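Local coordinates for protein [4Fe-4S]-dependent U34-ARNt thiolase (Methanococcus maripaludis, PDB 6SCY) that probably thiolates tRNA at uridine 34, binding ATP and tRNA, and carries a [4Fe-4S] cluster and zinc, at residues N48-A53 with K161-A166; V178-I183 with L238-E243; R43-N48 with E71-I76. All coordinates share one frame; numbering follows the deposited sequence. Where two conformers were deposited one is given.

Interaction 1: residues N48-A53 with K161-A166; sequences NNIKVA and KCDFLA
Lys51 and Asp163 are joined by two hydrogen bonds. Lys51 N donates to Asp163 OD2 at 3.0 Å, on the anti lone pair, and Asp163 N donates back to Lys51 O at 2.8 Å. Asp163 CG lies beside its own backbone N (chi1 -64°), which brings the carboxylate group to the side of Lys51. Asp163 OD2 also accepts a bond from a water at 2.7 Å, so two donors hold this oxygen. Ile50 CB lies next to it. The Lys51 chain, with CG anti to its backbone N (chi1 -172°), runs past Cys162, its CD 3.8 Å from Cys162 SG. Its ammonium is bonded to Glu160 O. Val52 and Phe164 project to one face of the sheet. Val52 CG2 sits at the edge of the Phe164 ring, and Val52 CG1 lies 3.9 Å from Ala166 CB. Ala53 and Leu165 project to the other face, where Ala53 CB also meets Cys162 SG. Ala53 is held by the backbone: its N donates to Phe164 O (3.0 Å) and its O accepts from Ala166 N (2.9 Å). These are adjacent parallel strands in the five-stranded sheet of a PP-loop domain, consistent with the HUP fold and its predicted ATP site.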
# COMPACT_ATOMS: atom_id res chain seq x y z
N ASN A 48 17.65 24.52 -22.47
CA ASN A 48 17.84 25.97 -22.53
C ASN A 48 16.47 26.69 -22.47
O ASN A 48 15.43 26.06 -22.70
CB ASN A 48 18.61 26.34 -23.80
CG ASN A 48 19.36 27.65 -23.72
OD1 ASN A 48 20.17 27.90 -22.82
ND2 ASN A 48 19.11 28.51 -24.69
N ASN A 49 16.48 27.99 -22.18
CA ASN A 49 15.30 28.86 -22.13
C ASN A 49 14.28 28.47 -21.02
O ASN A 49 13.07 28.70 -21.19
CB ASN A 49 14.62 28.99 -23.51
CG ASN A 49 15.59 29.05 -24.66
OD1 ASN A 49 16.54 29.85 -24.67
ND2 ASN A 49 15.39 28.18 -25.64
N ILE A 50 14.77 27.98 -19.86
CA ILE A 50 13.88 27.69 -18.72
C ILE A 50 14.45 28.25 -17.39
O ILE A 50 15.67 28.32 -17.22
CB ILE A 50 13.40 26.21 -18.56
CG1 ILE A 50 14.56 25.23 -18.42
CG2 ILE A 50 12.43 25.77 -19.66
CD1 ILE A 50 14.65 24.76 -17.10
N LYS A 51 13.56 28.63 -16.47
CA LYS A 51 13.86 29.19 -15.15
C LYS A 51 13.33 28.21 -14.09
O LYS A 51 12.15 27.85 -14.14
CB LYS A 51 13.17 30.57 -15.02
CG LYS A 51 13.54 31.37 -13.79
CD LYS A 51 12.75 32.66 -13.73
CE LYS A 51 13.61 33.87 -13.98
NZ LYS A 51 12.91 35.11 -13.57
N VAL A 52 14.20 27.77 -13.15
CA VAL A 52 13.77 26.82 -12.11
C VAL A 52 13.93 27.40 -10.72
O VAL A 52 15.05 27.65 -10.28
CB VAL A 52 14.41 25.42 -12.22
CG1 VAL A 52 13.99 24.51 -11.06
CG2 VAL A 52 14.08 24.75 -13.55
N ALA A 53 12.81 27.59 -10.02
CA ALA A 53 12.76 28.03 -8.63
C ALA A 53 12.97 26.78 -7.80
O ALA A 53 12.58 25.70 -8.24
CB ALA A 53 11.39 28.61 -8.32
N LYS A 161 8.08 34.20 -12.25
CA LYS A 161 7.73 33.62 -13.56
C LYS A 161 8.63 32.42 -13.90
O LYS A 161 9.28 32.39 -14.95
CB LYS A 161 7.68 34.69 -14.67
CG LYS A 161 6.45 35.60 -14.60
CD LYS A 161 6.47 36.62 -15.74
CE LYS A 161 5.41 37.69 -15.59
NZ LYS A 161 5.62 38.83 -16.53
N CYS A 162 8.64 31.43 -12.99
CA CYS A 162 9.41 30.20 -13.10
C CYS A 162 8.65 29.12 -13.82
O CYS A 162 7.42 29.06 -13.73
CB CYS A 162 9.87 29.73 -11.72
SG CYS A 162 11.05 30.84 -10.92
N ASP A 163 9.37 28.26 -14.54
CA ASP A 163 8.78 27.16 -15.29
C ASP A 163 8.53 25.93 -14.40
O ASP A 163 7.54 25.22 -14.59
CB ASP A 163 9.66 26.82 -16.50
CG ASP A 163 9.72 27.95 -17.50
OD1 ASP A 163 8.67 28.27 -18.11
OD2 ASP A 163 10.81 28.54 -17.66
N PHE A 164 9.42 25.70 -13.42
CA PHE A 164 9.33 24.58 -12.50
C PHE A 164 9.69 24.97 -11.07
O PHE A 164 10.45 25.92 -10.85
CB PHE A 164 10.22 23.42 -12.96
CG PHE A 164 9.91 22.88 -14.33
CD1 PHE A 164 8.83 22.03 -14.53
CD2 PHE A 164 10.71 23.21 -15.42
CE1 PHE A 164 8.55 21.53 -15.80
CE2 PHE A 164 10.42 22.70 -16.69
CZ PHE A 164 9.34 21.87 -16.87
N LEU A 165 9.13 24.23 -10.09
CA LEU A 165 9.42 24.40 -8.67
C LEU A 165 10.07 23.09 -8.20
O LEU A 165 9.39 22.06 -8.13
CB LEU A 165 8.14 24.75 -7.88
CG LEU A 165 8.21 24.75 -6.35
CD1 LEU A 165 8.94 25.97 -5.81
CD2 LEU A 165 6.82 24.71 -5.75
N ALA A 166 11.39 23.12 -7.97
CA ALA A 166 12.14 21.95 -7.53
C ALA A 166 12.06 21.76 -6.02
O ALA A 166 12.31 22.69 -5.27
CB ALA A 166 13.58 22.06 -7.99
O HOH W 1 10.29 30.10 -19.84

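Interaction 2: residues V178-I183 with L238-E243; sequences VMMNYI and LSFRSE
Behind the contact of Phe240 with Met180 and Ile183, Ser239 O takes two bonds in the first turn of its helix. Ser242 OG donates to Ser239 O at 2.7 Å from above the carbonyl plane, and Glu243 N adds a weak bond. Across the contact itself no hydrogen bond forms. Phe240 CG is anti to the backbone N (chi1 -176°), and the ring reaches over to helix 171-184. Ile183 CG2 meets the edge of the Phe240 ring, 3.7 Å from Phe240 CZ. The Met180 and Phe240 side chains run alongside, pointing opposite ways. Met180 is bent at chi3 (80°), which puts CE 3.6 Å from Phe240 CD2. The sulfur stands obliquely to the ring, 5.3 Å from Met180 SD to the Phe240 centroid, a Met-aromatic contact. Met180 SD also lies 3.8 Å from Arg241 CG. An alanine in place of Phe240 would probably open a gap between the helices and leave Met180 CE and Ile183 CG2 without their aromatic partner. Another protein chain of the assembly also packs on Phe240 and Ile183. Leu238 lies close to Cys142, a ligand of the [4Fe-4S] cluster. The two short helical segments cross at 109°, and helix 258-270 packs on Val178 and Tyr182 of helix 171-184.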
# COMPACT_ATOMS: atom_id res chain seq x y z
N VAL A 178 3.73 7.50 0.39
CA VAL A 178 2.93 6.55 -0.38
C VAL A 178 2.36 5.53 0.60
O VAL A 178 1.14 5.34 0.64
CB VAL A 178 3.75 5.90 -1.52
CG1 VAL A 178 3.07 4.65 -2.06
CG2 VAL A 178 4.01 6.89 -2.66
N MET A 179 3.23 4.94 1.44
CA MET A 179 2.87 3.95 2.46
C MET A 179 1.89 4.53 3.48
O MET A 179 0.98 3.82 3.90
CB MET A 179 4.13 3.40 3.15
CG MET A 179 3.93 2.05 3.81
SD MET A 179 3.80 0.65 2.65
CE MET A 179 4.50 -0.62 3.64
N MET A 180 2.07 5.82 3.86
CA MET A 180 1.18 6.52 4.80
C MET A 180 -0.23 6.61 4.20
O MET A 180 -1.20 6.26 4.86
CB MET A 180 1.72 7.92 5.15
CG MET A 180 2.78 7.91 6.23
SD MET A 180 3.54 9.53 6.56
CE MET A 180 2.31 10.28 7.58
N ASN A 181 -0.30 7.02 2.91
CA ASN A 181 -1.54 7.14 2.12
C ASN A 181 -2.22 5.77 1.96
O ASN A 181 -3.45 5.70 1.87
CB ASN A 181 -1.22 7.79 0.76
CG ASN A 181 -2.35 7.79 -0.25
OD1 ASN A 181 -2.46 6.90 -1.10
ND2 ASN A 181 -3.21 8.80 -0.20
N TYR A 182 -1.42 4.69 1.95
CA TYR A 182 -1.89 3.31 1.84
C TYR A 182 -2.49 2.86 3.18
O TYR A 182 -3.63 2.40 3.20
CB TYR A 182 -0.73 2.38 1.43
CG TYR A 182 -0.34 2.36 -0.04
CD1 TYR A 182 -1.11 3.01 -1.00
CD2 TYR A 182 0.78 1.66 -0.47
CE1 TYR A 182 -0.77 2.96 -2.35
CE2 TYR A 182 1.12 1.59 -1.82
CZ TYR A 182 0.34 2.25 -2.76
OH TYR A 182 0.69 2.17 -4.08
N ILE A 183 -1.73 3.02 4.30
CA ILE A 183 -2.14 2.64 5.67
C ILE A 183 -3.38 3.44 6.13
O ILE A 183 -4.26 2.88 6.78
CB ILE A 183 -0.95 2.71 6.70
CG1 ILE A 183 0.20 1.78 6.29
CG2 ILE A 183 -1.42 2.37 8.12
CD1 ILE A 183 1.56 2.18 6.78
N LEU A 238 5.43 14.32 14.37
CA LEU A 238 4.43 13.30 14.05
C LEU A 238 5.13 11.95 14.06
O LEU A 238 6.03 11.72 13.26
CB LEU A 238 3.79 13.55 12.69
CG LEU A 238 2.37 12.99 12.57
CD1 LEU A 238 1.46 14.10 12.06
CD2 LEU A 238 2.33 11.76 11.61
N SER A 239 4.77 11.10 15.03
CA SER A 239 5.39 9.80 15.26
C SER A 239 5.02 8.72 14.23
O SER A 239 5.72 7.71 14.15
CB SER A 239 5.10 9.31 16.68
OG SER A 239 5.59 10.23 17.64
N PHE A 240 3.94 8.94 13.44
CA PHE A 240 3.50 7.99 12.42
C PHE A 240 4.50 7.84 11.27
O PHE A 240 4.80 6.72 10.86
CB PHE A 240 2.08 8.32 11.90
CG PHE A 240 1.47 7.35 10.92
CD1 PHE A 240 1.50 5.98 11.16
CD2 PHE A 240 0.82 7.80 9.78
CE1 PHE A 240 0.92 5.08 10.25
CE2 PHE A 240 0.23 6.91 8.89
CZ PHE A 240 0.29 5.55 9.13
N ARG A 241 5.06 8.98 10.78
CA ARG A 241 6.06 9.00 9.71
C ARG A 241 7.34 8.30 10.17
O ARG A 241 7.93 7.55 9.39
CB ARG A 241 6.34 10.44 9.21
CG ARG A 241 6.98 10.47 7.82
CD ARG A 241 7.16 11.88 7.28
NE ARG A 241 7.59 11.87 5.88
CZ ARG A 241 6.85 12.26 4.85
NH1 ARG A 241 7.32 12.21 3.62
NH2 ARG A 241 5.62 12.72 5.05
N SER A 242 7.75 8.49 11.45
CA SER A 242 8.92 7.83 12.02
C SER A 242 8.67 6.32 12.21
O SER A 242 9.62 5.54 12.21
CB SER A 242 9.33 8.48 13.34
OG SER A 242 8.33 8.37 14.34
N GLU A 243 7.38 5.90 12.33
CA GLU A 243 6.98 4.49 12.44
C GLU A 243 6.99 3.87 11.04
O GLU A 243 7.52 2.78 10.87
CB GLU A 243 5.59 4.37 13.09
CG GLU A 243 5.28 2.97 13.60
CD GLU A 243 3.83 2.67 13.94
OE1 GLU A 243 3.21 3.44 14.71
OE2 GLU A 243 3.31 1.64 13.44

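Interaction 3: residues R43-N48 with E71-I76; sequences RDVLKN and EYYKQI. With SO4 (sulfate ion), chain P; SO4 (sulfate ion), chain X.
Tyr73 and Val45 form the tight part of the contact. The phenol hydroxyl donates to the backbone, Tyr73 OH to Val45 O at 2.7 Å, from above the carbonyl plane. Val45 O in turn lies at the edge of the tyrosine ring, in its plane. Val45 CG1, anti to the backbone N (chi1 176°), is 3.6 Å from Tyr73 OH. Next to them Leu46 CD2 approaches the Tyr72 ring obliquely, but Tyr72 was modelled in two conformers and the closeness is less certain. The loose side begins at Lys47, which is exposed and whose CB points away from the helix. Asn48, partly exposed, lies alongside Ile76, its OD1 nearest to Ile76 CG2. The amide oxygen of Asn48 is bonded to Asn78 N. At the far end Arg43 is exposed and faces sulfate ions, probably from the crystallisation liquor. Arg43 N donates to O1 of the chain P sulfate at 3.1 Å, and its NH2 to O1 of the chain X sulfate at 3.3 Å. The loop runs from helix 26-41 to strand 51-55 across the C-terminal end of helix 60-75, with Tyr72 also touching Val37 and Arg38 of helix 26-41.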
# COMPACT_ATOMS: atom_id res chain seq x y z
N ARG A 43 14.46 15.69 -20.57
CA ARG A 43 14.84 16.71 -21.56
C ARG A 43 14.04 18.00 -21.42
O ARG A 43 14.55 19.07 -21.76
CB ARG A 43 14.68 16.17 -22.99
CG ARG A 43 15.79 15.22 -23.45
CD ARG A 43 15.80 14.98 -24.96
NE ARG A 43 14.56 14.36 -25.45
CZ ARG A 43 14.35 13.05 -25.52
NH1 ARG A 43 15.29 12.20 -25.14
NH2 ARG A 43 13.19 12.59 -25.98
N ASP A 44 12.78 17.90 -20.97
CA ASP A 44 11.85 19.03 -20.82
C ASP A 44 12.27 19.97 -19.69
O ASP A 44 12.02 21.17 -19.77
CB ASP A 44 10.41 18.53 -20.60
CG ASP A 44 9.91 17.64 -21.72
OD1 ASP A 44 9.54 18.18 -22.79
OD2 ASP A 44 9.89 16.40 -21.53
N VAL A 45 12.90 19.41 -18.64
CA VAL A 45 13.39 20.17 -17.48
C VAL A 45 14.84 20.60 -17.70
O VAL A 45 15.18 21.75 -17.43
CB VAL A 45 13.20 19.37 -16.16
CG1 VAL A 45 13.80 20.11 -14.96
CG2 VAL A 45 11.73 19.06 -15.91
N LEU A 46 15.68 19.69 -18.19
CA LEU A 46 17.09 19.99 -18.44
C LEU A 46 17.28 20.43 -19.88
O LEU A 46 17.61 19.62 -20.74
CB LEU A 46 17.98 18.78 -18.11
CG LEU A 46 17.87 18.18 -16.71
CD1 LEU A 46 17.94 16.69 -16.78
CD2 LEU A 46 18.95 18.68 -15.81
N LYS A 47 17.03 21.72 -20.14
CA LYS A 47 17.19 22.34 -21.46
C LYS A 47 17.41 23.85 -21.34
O LYS A 47 17.36 24.39 -20.24
CB LYS A 47 16.00 22.02 -22.40
CG LYS A 47 14.65 22.62 -22.01
CD LYS A 47 13.62 22.42 -23.11
CE LYS A 47 12.41 23.30 -22.94
NZ LYS A 47 11.44 23.14 -24.05
N ASN A 48 17.65 24.52 -22.47
CA ASN A 48 17.84 25.97 -22.53
C ASN A 48 16.47 26.69 -22.47
O ASN A 48 15.43 26.06 -22.70
CB ASN A 48 18.61 26.34 -23.80
CG ASN A 48 19.36 27.65 -23.72
OD1 ASN A 48 20.17 27.90 -22.82
ND2 ASN A 48 19.11 28.51 -24.69
N GLU A 71 25.05 22.60 -11.19
CA GLU A 71 26.06 22.01 -12.06
C GLU A 71 25.56 21.95 -13.50
O GLU A 71 26.31 22.30 -14.42
CB GLU A 71 26.46 20.60 -11.58
CG GLU A 71 27.39 20.59 -10.38
CD GLU A 71 28.86 20.74 -10.71
OE1 GLU A 71 29.40 19.83 -11.39
OE2 GLU A 71 29.47 21.74 -10.28
N TYR A 72 24.28 21.53 -13.69
CA TYR A 72 23.67 21.43 -15.01
C TYR A 72 23.48 22.83 -15.63
O TYR A 72 24.05 23.12 -16.67
CB TYR A 72 22.32 20.67 -14.95
CG TYR A 72 22.35 19.29 -14.32
CD1 TYR A 72 23.21 18.30 -14.80
CD2 TYR A 72 21.44 18.93 -13.34
CE1 TYR A 72 23.21 17.02 -14.26
CE2 TYR A 72 21.41 17.64 -12.81
CZ TYR A 72 22.31 16.69 -13.27
OH TYR A 72 22.30 15.43 -12.74
N TYR A 73 22.65 23.69 -14.97
CA TYR A 73 22.31 25.04 -15.45
C TYR A 73 23.51 26.01 -15.51
O TYR A 73 23.36 27.09 -16.08
CB TYR A 73 21.14 25.64 -14.65
CG TYR A 73 19.84 24.87 -14.78
CD1 TYR A 73 19.20 24.74 -16.01
CD2 TYR A 73 19.24 24.28 -13.67
CE1 TYR A 73 18.02 24.01 -16.14
CE2 TYR A 73 18.05 23.56 -13.78
CZ TYR A 73 17.44 23.43 -15.02
OH TYR A 73 16.27 22.71 -15.13
N LYS A 74 24.68 25.62 -14.95
CA LYS A 74 25.90 26.41 -14.98
C LYS A 74 26.43 26.49 -16.41
O LYS A 74 26.87 27.56 -16.84
CB LYS A 74 26.97 25.78 -14.08
CG LYS A 74 27.94 26.77 -13.44
CD LYS A 74 28.45 26.30 -12.05
CE LYS A 74 29.40 25.11 -12.09
NZ LYS A 74 30.11 24.93 -10.77
N GLN A 75 26.37 25.39 -17.15
CA GLN A 75 26.86 25.39 -18.52
C GLN A 75 25.79 25.84 -19.53
O GLN A 75 26.14 26.27 -20.63
CB GLN A 75 27.50 24.04 -18.90
CG GLN A 75 26.74 22.79 -18.49
CD GLN A 75 27.61 21.79 -17.76
OE1 GLN A 75 28.76 22.06 -17.40
NE2 GLN A 75 27.06 20.60 -17.52
N ILE A 76 24.50 25.79 -19.14
CA ILE A 76 23.36 26.18 -19.99
C ILE A 76 23.24 27.71 -19.92
O ILE A 76 23.05 28.25 -18.83
CB ILE A 76 22.04 25.42 -19.66
CG1 ILE A 76 22.29 23.93 -19.29
CG2 ILE A 76 21.06 25.51 -20.81
CD1 ILE A 76 23.16 23.03 -20.26
S SO4 P . 13.67 12.18 -21.20
O1 SO4 P . 12.67 13.23 -21.38
O2 SO4 P . 15.00 12.78 -21.13
O3 SO4 P . 13.41 11.45 -19.96
O4 SO4 P . 13.62 11.25 -22.33
S SO4 X . 12.72 8.18 -24.45
O1 SO4 X . 13.02 9.45 -25.10
O2 SO4 X . 13.65 7.17 -24.92
O3 SO4 X . 12.86 8.34 -23.00
O4 SO4 X . 11.35 7.77 -24.76

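In the fold
From the N terminus, residues 43-48 come first and lead through the shared Asn48 into 48-53. Interaction 3 closes the loop from there to 71-76, around strand 51-55 and most of helix 60-75. Interaction 1 starts before that loop is closed and ends at 161-166, so the two cross. They also touch, where Ile50 and Val52 pack on the Tyr73 hydroxyl. Together they tie the loop after helix 26-41, helix 60-75 and the centre of the parallel sheet. Interaction 2 opens only afterwards, once strand 164-167 has led on to helix 171-184. It joins that helix to 239-254, on the opposite side of the chain's centre, about 31 Å from interaction 1 between centres.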